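Local structure of glutathione S-transferase 2 (Onchocerca volvulus, 1TU7) at residues Y3-F8 with G12-I17; L50-L53 with Q58-V61; L131-G136 with F172-V177; N140-L143 with Y149-Y152. The protein catalyses the conjugation of glutathione to electrophilic compounds and appears to play a central role in the parasite's detoxification system. All blocks are in the same frame, centred on the assembly; numbering follows the deposited sequence.

Contact 1 (Y3-F8 with G12-I17); sequences YKLTYF and GLAEPI. With GSH (glutathione), chain C.
Y7 and L13 meet where strand 3-8 of the thioredoxin-like domain runs into the loop before helix 15-23, the first connection of the beta-alpha-beta unit that strand 29-33 completes. One hydrogen bond joins the two segments: L13 N gives its hydrogen to Y7 OH at 3.0 Å, almost straight at 171°. The bond fixes the phenol oxygen against the end of the loop that leads into the helix, and G12 CA lies close beside the same oxygen.

The apolar contacts run back along the strand from there. With CG anti to the backbone N (chi1 -167°), the Y7 side chain extends toward the loop, and A14 CB packs tightly at its inner end, 3.3 Å from Y7 CD1. A14 N sits over one face of the ring near its rim, while F8 CD1 approaches the opposite face, so the ring is held between loop and strand. Two residues earlier, L5 CD1 reaches I17 CG2 at 3.9 Å, the first turn of the helix closing on the strand; L50 and P51 also touch Y7, and helix 63-73 covers I17.

Glutathione takes the outer end of the contact. F8 turns the edge of its ring to the tripeptide, with F8 CE1 3.6 Å from GSH O2 in the ring plane. L13 CD1 comes within 3.5 Å of GSH SG2. Y7 is a glutathione-binding residue, probably equivalent to the active-site tyrosine of Pi-class transferases, and its OH lies 3.4 Å from that same sulfur, SG2.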
loop_
_atom_site.group_PDB
_atom_site.type_symbol
_atom_site.label_atom_id
_atom_site.label_comp_id
_atom_site.label_asym_id
_atom_site.label_seq_id
_atom_site.Cartn_x
_atom_site.Cartn_y
_atom_site.Cartn_z
ATOM N N TYR A 3 -13.034 20.282 0.726
ATOM C CA TYR A 3 -12.672 18.882 0.854
ATOM C C TYR A 3 -13.916 18.036 0.739
ATOM O O TYR A 3 -14.907 18.252 1.423
ATOM C CB TYR A 3 -12.014 18.589 2.196
ATOM C CG TYR A 3 -10.664 19.203 2.424
ATOM C CD1 TYR A 3 -10.546 20.388 3.095
ATOM C CD2 TYR A 3 -9.515 18.586 1.993
ATOM C CE1 TYR A 3 -9.327 20.956 3.345
ATOM C CE2 TYR A 3 -8.276 19.155 2.222
ATOM C CZ TYR A 3 -8.191 20.349 2.908
ATOM O OH TYR A 3 -6.983 20.962 3.172
ATOM N N LYS A 4 -13.861 17.019 -0.105
ATOM C CA LYS A 4 -14.946 16.055 -0.247
ATOM C C LYS A 4 -14.328 14.676 -0.315
ATOM O O LYS A 4 -13.438 14.438 -1.115
ATOM C CB LYS A 4 -15.795 16.314 -1.489
ATOM C CG LYS A 4 -16.848 15.269 -1.698
ATOM C CD LYS A 4 -17.942 15.688 -2.636
ATOM C CE LYS A 4 -17.499 15.768 -4.016
ATOM N NZ LYS A 4 -18.640 16.268 -4.861
ATOM N N LEU A 5 -14.818 13.759 0.501
ATOM C CA LEU A 5 -14.376 12.379 0.471
ATOM C C LEU A 5 -15.517 11.526 0.006
ATOM O O LEU A 5 -16.577 11.497 0.658
ATOM C CB LEU A 5 -13.933 11.939 1.860
ATOM C CG LEU A 5 -13.395 10.513 1.964
ATOM C CD1 LEU A 5 -12.017 10.405 1.316
ATOM C CD2 LEU A 5 -13.341 10.099 3.413
ATOM N N THR A 6 -15.302 10.819 -1.092
ATOM C CA THR A 6 -16.312 9.970 -1.704
ATOM C C THR A 6 -15.951 8.520 -1.441
ATOM O O THR A 6 -14.856 8.072 -1.782
ATOM C CB THR A 6 -16.398 10.270 -3.194
ATOM O OG1 THR A 6 -16.824 11.631 -3.352
ATOM C CG2 THR A 6 -17.460 9.407 -3.868
ATOM N N TYR A 7 -16.868 7.798 -0.799
ATOM C CA TYR A 7 -16.705 6.380 -0.537
ATOM C C TYR A 7 -18.085 5.776 -0.333
ATOM O O TYR A 7 -19.089 6.468 -0.336
ATOM C CB TYR A 7 -15.837 6.138 0.713
ATOM C CG TYR A 7 -15.358 4.712 0.888
ATOM C CD1 TYR A 7 -15.770 3.953 1.980
ATOM C CD2 TYR A 7 -14.544 4.104 -0.045
ATOM C CE1 TYR A 7 -15.356 2.655 2.164
ATOM C CE2 TYR A 7 -14.109 2.792 0.132
ATOM C CZ TYR A 7 -14.508 2.077 1.255
ATOM O OH TYR A 7 -14.103 0.784 1.469
ATOM N N PHE A 8 -18.134 4.473 -0.172
ATOM C CA PHE A 8 -19.391 3.819 0.165
ATOM C C PHE A 8 -19.804 4.170 1.591
ATOM O O PHE A 8 -19.035 4.746 2.387
ATOM C CB PHE A 8 -19.215 2.323 -0.065
ATOM C CG PHE A 8 -18.855 2.003 -1.485
ATOM C CD1 PHE A 8 -17.548 1.702 -1.856
ATOM C CD2 PHE A 8 -19.817 2.126 -2.479
ATOM C CE1 PHE A 8 -17.200 1.465 -3.169
ATOM C CE2 PHE A 8 -19.482 1.895 -3.809
ATOM C CZ PHE A 8 -18.165 1.560 -4.165
ATOM N N GLY A 12 -14.887 0.687 6.075
ATOM C CA GLY A 12 -13.988 0.227 5.045
ATOM C C GLY A 12 -12.679 0.985 4.967
ATOM O O GLY A 12 -12.064 1.294 5.978
ATOM N N LEU A 13 -12.241 1.264 3.748
ATOM C CA LEU A 13 -10.957 1.916 3.499
ATOM C C LEU A 13 -10.965 3.381 3.764
ATOM O O LEU A 13 -9.895 3.981 3.905
ATOM C CB LEU A 13 -10.548 1.708 2.038
ATOM C CG LEU A 13 -10.333 0.264 1.605
ATOM C CD1 LEU A 13 -10.056 0.247 0.122
ATOM C CD2 LEU A 13 -9.197 -0.383 2.391
ATOM N N ALA A 14 -12.139 3.991 3.807
ATOM C CA ALA A 14 -12.257 5.431 4.002
ATOM C C ALA A 14 -12.078 5.810 5.435
ATOM O O ALA A 14 -11.743 6.955 5.683
ATOM C CB ALA A 14 -13.584 5.951 3.520
ATOM N N GLU A 15 -12.351 4.907 6.374
ATOM C CA GLU A 15 -12.524 5.354 7.741
ATOM C C GLU A 15 -11.258 5.988 8.314
ATOM O O GLU A 15 -11.368 6.984 9.036
ATOM C CB GLU A 15 -13.074 4.272 8.638
ATOM C CG GLU A 15 -13.641 4.796 9.940
ATOM C CD GLU A 15 -14.918 5.577 9.764
ATOM O OE1 GLU A 15 -15.499 5.589 8.669
ATOM O OE2 GLU A 15 -15.348 6.185 10.766
ATOM N N PRO A 16 -10.052 5.483 8.061
ATOM C CA PRO A 16 -8.874 6.176 8.608
ATOM C C PRO A 16 -8.765 7.597 8.114
ATOM O O PRO A 16 -8.264 8.463 8.854
ATOM C CB PRO A 16 -7.710 5.323 8.172
ATOM C CG PRO A 16 -8.319 3.976 8.043
ATOM C CD PRO A 16 -9.680 4.198 7.424
ATOM N N ILE A 17 -9.194 7.847 6.871
ATOM C CA ILE A 17 -9.191 9.213 6.325
ATOM C C ILE A 17 -10.236 10.074 7.032
ATOM O O ILE A 17 -9.978 11.206 7.420
ATOM C CB ILE A 17 -9.372 9.197 4.816
ATOM C CG1 ILE A 17 -8.249 8.392 4.116
ATOM C CG2 ILE A 17 -9.469 10.614 4.292
ATOM C CD1 ILE A 17 -8.665 7.849 2.771
HETATM N N1 GSH C . -5.813 0.223 -3.187
HETATM C CA1 GSH C . -7.095 0.811 -3.117
HETATM C C1 GSH C . -7.180 1.913 -2.148
HETATM O O11 GSH C . -6.472 1.700 -1.024
HETATM O O12 GSH C . -7.879 2.991 -2.167
HETATM C CB1 GSH C . -8.311 -0.013 -3.130
HETATM C CG1 GSH C . -9.613 0.642 -3.511
HETATM C CD1 GSH C . -10.752 -0.366 -3.502
HETATM O OE1 GSH C . -10.455 -1.684 -3.400
HETATM N N2 GSH C . -11.973 0.089 -3.571
HETATM C CA2 GSH C . -13.162 -0.764 -3.505
HETATM C C2 GSH C . -14.122 -0.308 -4.533
HETATM O O2 GSH C . -14.133 1.006 -4.952
HETATM C CB2 GSH C . -13.851 -0.631 -2.150
HETATM S SG2 GSH C . -12.922 -1.475 -0.851
HETATM N N3 GSH C . -14.968 -1.177 -5.061
HETATM C CA3 GSH C . -15.901 -0.697 -6.044
HETATM C C3 GSH C . -15.692 -1.376 -7.358
HETATM O O31 GSH C . -14.537 -1.850 -7.779
HETATM O O32 GSH C . -16.824 -1.497 -8.174
#

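Contact 2 (L50-L53 with Q58-V61); sequences LPCL and QQIV. With GSH (glutathione), chain C.
The beta hairpin of the thioredoxin-like domain, strands 52-55 and 58-61, begins here just after the cis-proline P51, a hallmark of this fold at the glutathione site. L53 and I60 form an antiparallel hydrogen-bonded pair: L53 N to I60 O and I60 N to L53 O are both 2.8 Å. Next to them a CA-H...O contact brings C52 CA to 3.4 Å from I60 O.

Among the side chains, C52 makes the closest approach, to Q59. Its SG is anti to the backbone N (chi1 -178°), which carries the sulfur diagonally across, and C52 SG touches Q59 CG at 3.4 Å. The glutamine chain continues extended past the sulfur, and its NE2 is spent on Q44 O. On the same sheet face C52 CB packs against V61 CG1 at 3.8 Å.

Before the strand, L50 offers its backbone to the cysteinyl unit of the ligand much as a neighbouring strand would. L50 N donates to GSH O2 at 2.9 Å in a nearly straight bond (173°), and GSH N2 returns a bond to L50 O at 2.8 Å, more bent at 148°. The two bonds grip one residue of the tripeptide from both of its polar groups.

Strand 3-8 flanks strand 52-55, with T6 bonding to the backbone of C52; helix 63-73 covers L53 and I60 through I66 and H69, and T85 and M89 of the second subunit pack on I60 and V61.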
loop_
_atom_site.group_PDB
_atom_site.type_symbol
_atom_site.label_atom_id
_atom_site.label_comp_id
_atom_site.label_asym_id
_atom_site.label_seq_id
_atom_site.Cartn_x
_atom_site.Cartn_y
_atom_site.Cartn_z
ATOM N N LEU A 50 -13.041 3.641 -5.188
ATOM C CA LEU A 50 -13.086 4.605 -4.091
ATOM C C LEU A 50 -12.229 4.048 -2.950
ATOM O O LEU A 50 -12.008 2.846 -2.881
ATOM C CB LEU A 50 -14.542 4.779 -3.642
ATOM C CG LEU A 50 -15.500 5.270 -4.738
ATOM C CD1 LEU A 50 -16.929 5.413 -4.202
ATOM C CD2 LEU A 50 -15.035 6.548 -5.370
ATOM N N PRO A 51 -11.758 4.864 -2.006
ATOM C CA PRO A 51 -12.126 6.262 -1.804
ATOM C C PRO A 51 -11.473 7.236 -2.740
ATOM O O PRO A 51 -10.449 6.925 -3.361
ATOM C CB PRO A 51 -11.650 6.519 -0.369
ATOM C CG PRO A 51 -10.504 5.612 -0.195
ATOM C CD PRO A 51 -10.895 4.369 -0.922
ATOM N N CYS A 52 -12.115 8.389 -2.870
ATOM C CA CYS A 52 -11.564 9.555 -3.562
ATOM C C CYS A 52 -11.646 10.771 -2.710
ATOM O O CYS A 52 -12.714 11.052 -2.185
ATOM C CB CYS A 52 -12.357 9.776 -4.839
ATOM S SG CYS A 52 -11.798 11.138 -5.861
ATOM N N LEU A 53 -10.548 11.512 -2.574
ATOM C CA LEU A 53 -10.573 12.821 -1.947
ATOM C C LEU A 53 -10.471 13.889 -3.028
ATOM O O LEU A 53 -9.509 13.897 -3.807
ATOM C CB LEU A 53 -9.420 12.985 -0.962
ATOM C CG LEU A 53 -9.376 14.364 -0.304
ATOM C CD1 LEU A 53 -10.497 14.464 0.724
ATOM C CD2 LEU A 53 -7.957 14.548 0.268
ATOM N N GLN A 58 -8.135 19.197 -6.986
ATOM C CA GLN A 58 -7.324 17.998 -7.094
ATOM C C GLN A 58 -8.166 16.789 -6.739
ATOM O O GLN A 58 -8.775 16.758 -5.681
ATOM C CB GLN A 58 -6.154 18.075 -6.116
ATOM C CG GLN A 58 -5.039 17.122 -6.376
ATOM C CD GLN A 58 -3.858 17.330 -5.439
ATOM O OE1 GLN A 58 -3.902 18.175 -4.528
ATOM N NE2 GLN A 58 -2.802 16.562 -5.658
ATOM N N GLN A 59 -8.202 15.803 -7.624
ATOM C CA GLN A 59 -8.900 14.574 -7.428
ATOM C C GLN A 59 -7.881 13.470 -7.158
ATOM O O GLN A 59 -7.086 13.089 -8.032
ATOM C CB GLN A 59 -9.753 14.226 -8.653
ATOM C CG GLN A 59 -10.554 12.957 -8.458
ATOM C CD GLN A 59 -11.156 12.348 -9.713
ATOM O OE1 GLN A 59 -10.658 12.565 -10.809
ATOM N NE2 GLN A 59 -12.161 11.507 -9.540
ATOM N N ILE A 60 -7.914 12.944 -5.922
ATOM C CA ILE A 60 -6.935 11.979 -5.452
ATOM C C ILE A 60 -7.630 10.682 -5.058
ATOM O O ILE A 60 -8.427 10.658 -4.117
ATOM C CB ILE A 60 -6.179 12.540 -4.242
ATOM C CG1 ILE A 60 -5.666 13.942 -4.528
ATOM C CG2 ILE A 60 -5.037 11.594 -3.894
ATOM C CD1 ILE A 60 -5.222 14.668 -3.286
ATOM N N VAL A 61 -7.361 9.601 -5.771
ATOM C CA VAL A 61 -7.753 8.281 -5.337
ATOM C C VAL A 61 -6.541 7.573 -4.702
ATOM O O VAL A 61 -5.450 8.150 -4.646
ATOM C CB VAL A 61 -8.412 7.443 -6.474
ATOM C CG1 VAL A 61 -9.697 8.093 -6.922
ATOM C CG2 VAL A 61 -7.476 7.217 -7.664
HETATM N N1 GSH C . -5.813 0.223 -3.187
HETATM C CA1 GSH C . -7.095 0.811 -3.117
HETATM C C1 GSH C . -7.180 1.913 -2.148
HETATM O O11 GSH C . -6.472 1.700 -1.024
HETATM O O12 GSH C . -7.879 2.991 -2.167
HETATM C CB1 GSH C . -8.311 -0.013 -3.130
HETATM C CG1 GSH C . -9.613 0.642 -3.511
HETATM C CD1 GSH C . -10.752 -0.366 -3.502
HETATM O OE1 GSH C . -10.455 -1.684 -3.400
HETATM N N2 GSH C . -11.973 0.089 -3.571
HETATM C CA2 GSH C . -13.162 -0.764 -3.505
HETATM C C2 GSH C . -14.122 -0.308 -4.533
HETATM O O2 GSH C . -14.133 1.006 -4.952
HETATM C CB2 GSH C . -13.851 -0.631 -2.150
HETATM S SG2 GSH C . -12.922 -1.475 -0.851
HETATM N N3 GSH C . -14.968 -1.177 -5.061
HETATM C CA3 GSH C . -15.901 -0.697 -6.044
HETATM C C3 GSH C . -15.692 -1.376 -7.358
HETATM O O31 GSH C . -14.537 -1.850 -7.779
HETATM O O32 GSH C . -16.824 -1.497 -8.174
#

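Contact 3 (L131-G136 with F172-V177); sequences LLATRG and FPLLKV. Unlike the reference sequence in segment 172-177: V177 (reference Ala).
L131 O is gripped twice by one residue: T134 N reaches it at 3.0 Å and T134 OG1 at 2.9 Å, the hydroxyl arriving nearly in line with the C=O bond (165°). The threonine thus holds the L131 carbonyl near the end of helix 109-132 as the chain enters the type I turn from L132 to R135, whose first two residues face helix 173-183.

L132 and A133 make the contact, and it is wholly apolar. L132 CG stands anti to its own N (chi1 -180°), sending CD2 across to the other helix, where it lies 4.1 Å from L174 CB and 4.0 Å from L175 CD2. Within the all-helical C-terminal domain of the GST fold, this packs the end of one helix against the first turn of another far along the chain. The methyl of A133 takes the outer side, its CB 4.0 Å from L174 CD1. The new helix is also tied to the old one by E129, whose carboxylate accepts from L174 N and L175 N, one oxygen to each. On its other side L132 leans on I142.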
loop_
_atom_site.group_PDB
_atom_site.type_symbol
_atom_site.label_atom_id
_atom_site.label_comp_id
_atom_site.label_asym_id
_atom_site.label_seq_id
_atom_site.Cartn_x
_atom_site.Cartn_y
_atom_site.Cartn_z
ATOM N N LEU A 131 6.150 -3.398 18.006
ATOM C CA LEU A 131 6.663 -2.276 17.216
ATOM C C LEU A 131 6.278 -0.965 17.858
ATOM O O LEU A 131 7.082 -0.040 17.904
ATOM C CB LEU A 131 6.111 -2.355 15.808
ATOM C CG LEU A 131 6.938 -2.051 14.575
ATOM C CD1 LEU A 131 6.061 -1.485 13.426
ATOM C CD2 LEU A 131 8.282 -1.406 14.769
ATOM N N LEU A 132 5.063 -0.880 18.395
ATOM C CA LEU A 132 4.605 0.359 19.000
ATOM C C LEU A 132 5.554 0.830 20.119
ATOM O O LEU A 132 5.750 2.035 20.289
ATOM C CB LEU A 132 3.179 0.193 19.498
ATOM C CG LEU A 132 2.534 1.397 20.160
ATOM C CD1 LEU A 132 2.398 2.551 19.173
ATOM C CD2 LEU A 132 1.182 1.003 20.680
ATOM N N ALA A 133 6.163 -0.126 20.830
ATOM C CA ALA A 133 7.070 0.163 21.928
ATOM C C ALA A 133 8.286 0.981 21.528
ATOM O O ALA A 133 8.945 1.575 22.375
ATOM C CB ALA A 133 7.537 -1.151 22.541
ATOM N N THR A 134 8.601 1.031 20.239
ATOM C CA THR A 134 9.901 1.584 19.846
ATOM C C THR A 134 10.010 3.084 20.012
ATOM O O THR A 134 11.119 3.604 20.020
ATOM C CB THR A 134 10.325 1.209 18.422
ATOM O OG1 THR A 134 9.391 1.733 17.490
ATOM C CG2 THR A 134 10.368 -0.304 18.172
ATOM N N ARG A 135 8.883 3.781 20.113
ATOM C CA ARG A 135 8.896 5.228 20.343
ATOM C C ARG A 135 8.014 5.537 21.518
ATOM O O ARG A 135 6.926 5.030 21.617
ATOM C CB ARG A 135 8.433 5.985 19.095
ATOM C CG ARG A 135 9.399 5.780 17.945
ATOM C CD ARG A 135 9.054 6.509 16.679
ATOM N NE ARG A 135 10.053 6.320 15.615
ATOM C CZ ARG A 135 11.052 7.162 15.316
ATOM N NH1 ARG A 135 11.258 8.280 15.997
ATOM N NH2 ARG A 135 11.855 6.880 14.294
ATOM N N GLY A 136 8.502 6.353 22.451
ATOM C CA GLY A 136 7.718 6.742 23.598
ATOM C C GLY A 136 7.338 5.596 24.489
ATOM O O GLY A 136 6.338 5.651 25.198
ATOM N N PHE A 172 -2.576 -7.462 25.080
ATOM C CA PHE A 172 -1.743 -6.463 24.410
ATOM C C PHE A 172 -1.981 -5.099 25.027
ATOM O O PHE A 172 -2.755 -4.307 24.544
ATOM C CB PHE A 172 -2.055 -6.469 22.915
ATOM C CG PHE A 172 -1.862 -7.805 22.289
ATOM C CD1 PHE A 172 -2.947 -8.550 21.864
ATOM C CD2 PHE A 172 -0.594 -8.357 22.164
ATOM C CE1 PHE A 172 -2.762 -9.801 21.303
ATOM C CE2 PHE A 172 -0.405 -9.614 21.621
ATOM C CZ PHE A 172 -1.488 -10.332 21.179
ATOM N N PRO A 173 -1.366 -4.838 26.162
ATOM C CA PRO A 173 -1.690 -3.634 26.926
ATOM C C PRO A 173 -1.334 -2.312 26.249
ATOM O O PRO A 173 -2.055 -1.324 26.416
ATOM C CB PRO A 173 -0.914 -3.848 28.235
ATOM C CG PRO A 173 0.162 -4.804 27.872
ATOM C CD PRO A 173 -0.363 -5.684 26.825
ATOM N N LEU A 174 -0.235 -2.265 25.513
ATOM C CA LEU A 174 0.098 -1.026 24.797
ATOM C C LEU A 174 -0.962 -0.735 23.725
ATOM O O LEU A 174 -1.411 0.389 23.585
ATOM C CB LEU A 174 1.473 -1.074 24.160
ATOM C CG LEU A 174 2.665 -1.280 25.111
ATOM C CD1 LEU A 174 3.965 -1.395 24.339
ATOM C CD2 LEU A 174 2.751 -0.162 26.100
ATOM N N LEU A 175 -1.396 -1.753 23.008
ATOM C CA LEU A 175 -2.437 -1.563 22.006
ATOM C C LEU A 175 -3.763 -1.193 22.610
ATOM O O LEU A 175 -4.472 -0.334 22.090
ATOM C CB LEU A 175 -2.587 -2.794 21.147
ATOM C CG LEU A 175 -1.399 -3.163 20.272
ATOM C CD1 LEU A 175 -1.652 -4.474 19.528
ATOM C CD2 LEU A 175 -1.070 -2.057 19.307
ATOM N N LYS A 176 -4.130 -1.858 23.704
ATOM C CA LYS A 176 -5.405 -1.600 24.365
ATOM C C LYS A 176 -5.432 -0.139 24.853
ATOM O O LYS A 176 -6.429 0.552 24.629
ATOM C CB LYS A 176 -5.615 -2.577 25.526
ATOM C CG LYS A 176 -6.996 -2.427 26.194
ATOM C CD LYS A 176 -7.139 -3.342 27.401
ATOM C CE LYS A 176 -8.440 -3.126 28.126
ATOM N NZ LYS A 176 -9.584 -3.586 27.339
ATOM N N VAL A 177 -4.339 0.315 25.472
ATOM C CA VAL A 177 -4.272 1.684 25.989
ATOM C C VAL A 177 -4.242 2.704 24.845
ATOM O O VAL A 177 -4.878 3.759 24.920
ATOM C CB VAL A 177 -3.049 1.836 26.918
ATOM C CG1 VAL A 177 -2.827 3.261 27.340
ATOM C CG2 VAL A 177 -3.287 0.965 28.122
#

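Contact 4 (N140-L143 with Y149-Y152); sequences NLIL and YADY
I142 lays its side chain alongside D151, the two running past each other in opposite directions where the loop after helix 109-132 meets the first turn of helix 149-164. D151 also accepts a bond from S148 N through OD2, and this S148-to-D151 arrangement is consistent with the N-capping box at the start of helix 149-164, known from the GST fold.

The isoleucine runs outward from CB. I142 CB starts 3.4 Å from D151 OD1. I142 CG1, anti to the carbonyl carbon (chi1 -74°), comes closer still to D151 OD1, at 3.2 Å. At the tip I142 CD1 passes the carboxylate and ends on the helix backbone, 3.5 Å from A150 C, with A150 CB at 3.7 Å. The isoleucine therefore covers one flank of the carboxylate, while L141 CB approaches it from the residue before.

The charge is met by backbone N-H groups. I142 N donates at 2.8 Å (161°) to the syn lone pair of D151 OD1, the one on the side of the other oxygen. With both oxygens engaged, the carboxylate's rotation is well fixed, and its buried charge is probably eased by these donors. A water completes the set: it donates to D151 OD2 at 2.6 Å and accepts from L143 N at 2.9 Å.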
loop_
_atom_site.group_PDB
_atom_site.type_symbol
_atom_site.label_atom_id
_atom_site.label_comp_id
_atom_site.label_asym_id
_atom_site.label_seq_id
_atom_site.Cartn_x
_atom_site.Cartn_y
_atom_site.Cartn_z
ATOM N N ASN A 140 2.227 6.285 24.289
ATOM C CA ASN A 140 1.469 7.418 23.787
ATOM C C ASN A 140 1.011 7.119 22.352
ATOM O O ASN A 140 0.168 6.254 22.153
ATOM C CB ASN A 140 2.297 8.710 23.963
ATOM C CG ASN A 140 1.452 9.992 23.946
ATOM O OD1 ASN A 140 1.962 11.107 24.248
ATOM N ND2 ASN A 140 0.198 9.863 23.654
ATOM N N LEU A 141 1.554 7.811 21.371
ATOM C CA LEU A 141 1.177 7.595 19.973
ATOM C C LEU A 141 2.312 6.926 19.206
ATOM O O LEU A 141 3.404 6.654 19.741
ATOM C CB LEU A 141 0.758 8.918 19.327
ATOM C CG LEU A 141 -0.353 9.673 20.093
ATOM C CD1 LEU A 141 -0.551 11.097 19.553
ATOM C CD2 LEU A 141 -1.634 8.859 20.064
ATOM N N ILE A 142 2.126 6.678 17.909
ATOM C CA ILE A 142 3.134 5.935 17.174
ATOM C C ILE A 142 4.487 6.643 17.177
ATOM O O ILE A 142 5.511 6.000 17.321
ATOM C CB ILE A 142 2.612 5.605 15.760
ATOM C CG1 ILE A 142 1.572 4.484 15.843
ATOM C CG2 ILE A 142 3.726 5.180 14.821
ATOM C CD1 ILE A 142 0.766 4.304 14.589
ATOM N N LEU A 143 4.497 7.966 17.065
ATOM C CA LEU A 143 5.769 8.701 17.088
ATOM C C LEU A 143 6.158 9.176 18.473
ATOM O O LEU A 143 7.202 9.827 18.634
ATOM C CB LEU A 143 5.743 9.891 16.123
ATOM C CG LEU A 143 5.828 9.497 14.650
ATOM C CD1 LEU A 143 5.732 10.769 13.762
ATOM C CD2 LEU A 143 7.109 8.692 14.374
ATOM N N TYR A 149 -0.469 10.302 10.660
ATOM C CA TYR A 149 -1.568 9.664 9.974
ATOM C C TYR A 149 -1.704 8.198 10.365
ATOM O O TYR A 149 -2.815 7.659 10.349
ATOM C CB TYR A 149 -1.480 9.803 8.469
ATOM C CG TYR A 149 -0.338 9.102 7.778
ATOM C CD1 TYR A 149 -0.503 7.821 7.257
ATOM C CD2 TYR A 149 0.896 9.722 7.590
ATOM C CE1 TYR A 149 0.504 7.170 6.610
ATOM C CE2 TYR A 149 1.914 9.074 6.891
ATOM C CZ TYR A 149 1.715 7.797 6.404
ATOM O OH TYR A 149 2.736 7.179 5.701
ATOM N N ALA A 150 -0.586 7.551 10.690
ATOM C CA ALA A 150 -0.611 6.141 10.992
ATOM C C ALA A 150 -1.410 5.851 12.250
ATOM O O ALA A 150 -1.993 4.779 12.354
ATOM C CB ALA A 150 0.806 5.574 11.119
ATOM N N ASP A 151 -1.482 6.799 13.180
ATOM C CA ASP A 151 -2.302 6.606 14.369
ATOM C C ASP A 151 -3.758 6.338 14.047
ATOM O O ASP A 151 -4.403 5.484 14.680
ATOM C CB ASP A 151 -2.201 7.814 15.301
ATOM C CG ASP A 151 -0.849 7.972 15.899
ATOM O OD1 ASP A 151 -0.338 7.005 16.517
ATOM O OD2 ASP A 151 -0.264 9.061 15.803
ATOM N N TYR A 152 -4.302 7.028 13.063
ATOM C CA TYR A 152 -5.711 6.818 12.704
ATOM C C TYR A 152 -5.944 5.456 12.098
ATOM O O TYR A 152 -6.943 4.818 12.348
ATOM C CB TYR A 152 -6.209 7.919 11.750
ATOM C CG TYR A 152 -5.983 9.320 12.307
ATOM C CD1 TYR A 152 -5.087 10.200 11.680
ATOM C CD2 TYR A 152 -6.614 9.748 13.463
ATOM C CE1 TYR A 152 -4.882 11.448 12.185
ATOM C CE2 TYR A 152 -6.399 11.012 13.970
ATOM C CZ TYR A 152 -5.529 11.838 13.335
ATOM O OH TYR A 152 -5.315 13.096 13.846
HETATM O O HOH W 1 2.338 9.387 15.776
#

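How the contacts relate
Contacts 1 and 2 belong to the N-terminal domain and share one sheet: strands 3-8 and 52-55 are neighbours, K4 O lies 3.5 Å from L53 CD1, and both contacts touch glutathione. Contacts 3 and 4 sit in the helical domain, their centres about 10 Å apart, and meet where R135 CB comes within 3.4 Å of I142 O. Contacts 1, 2 and 4 are buried; contact 3 is only partly so. Chemistry follows place: contact 2 rests on paired backbone bonds, contact 1 on a tyrosine that packs its ring and bonds through its hydroxyl, contact 4 on a buried carboxylate, and contact 3 on methyl groups. Contacts 1 and 4 touch across the domain boundary, P16 O against Y152 CB.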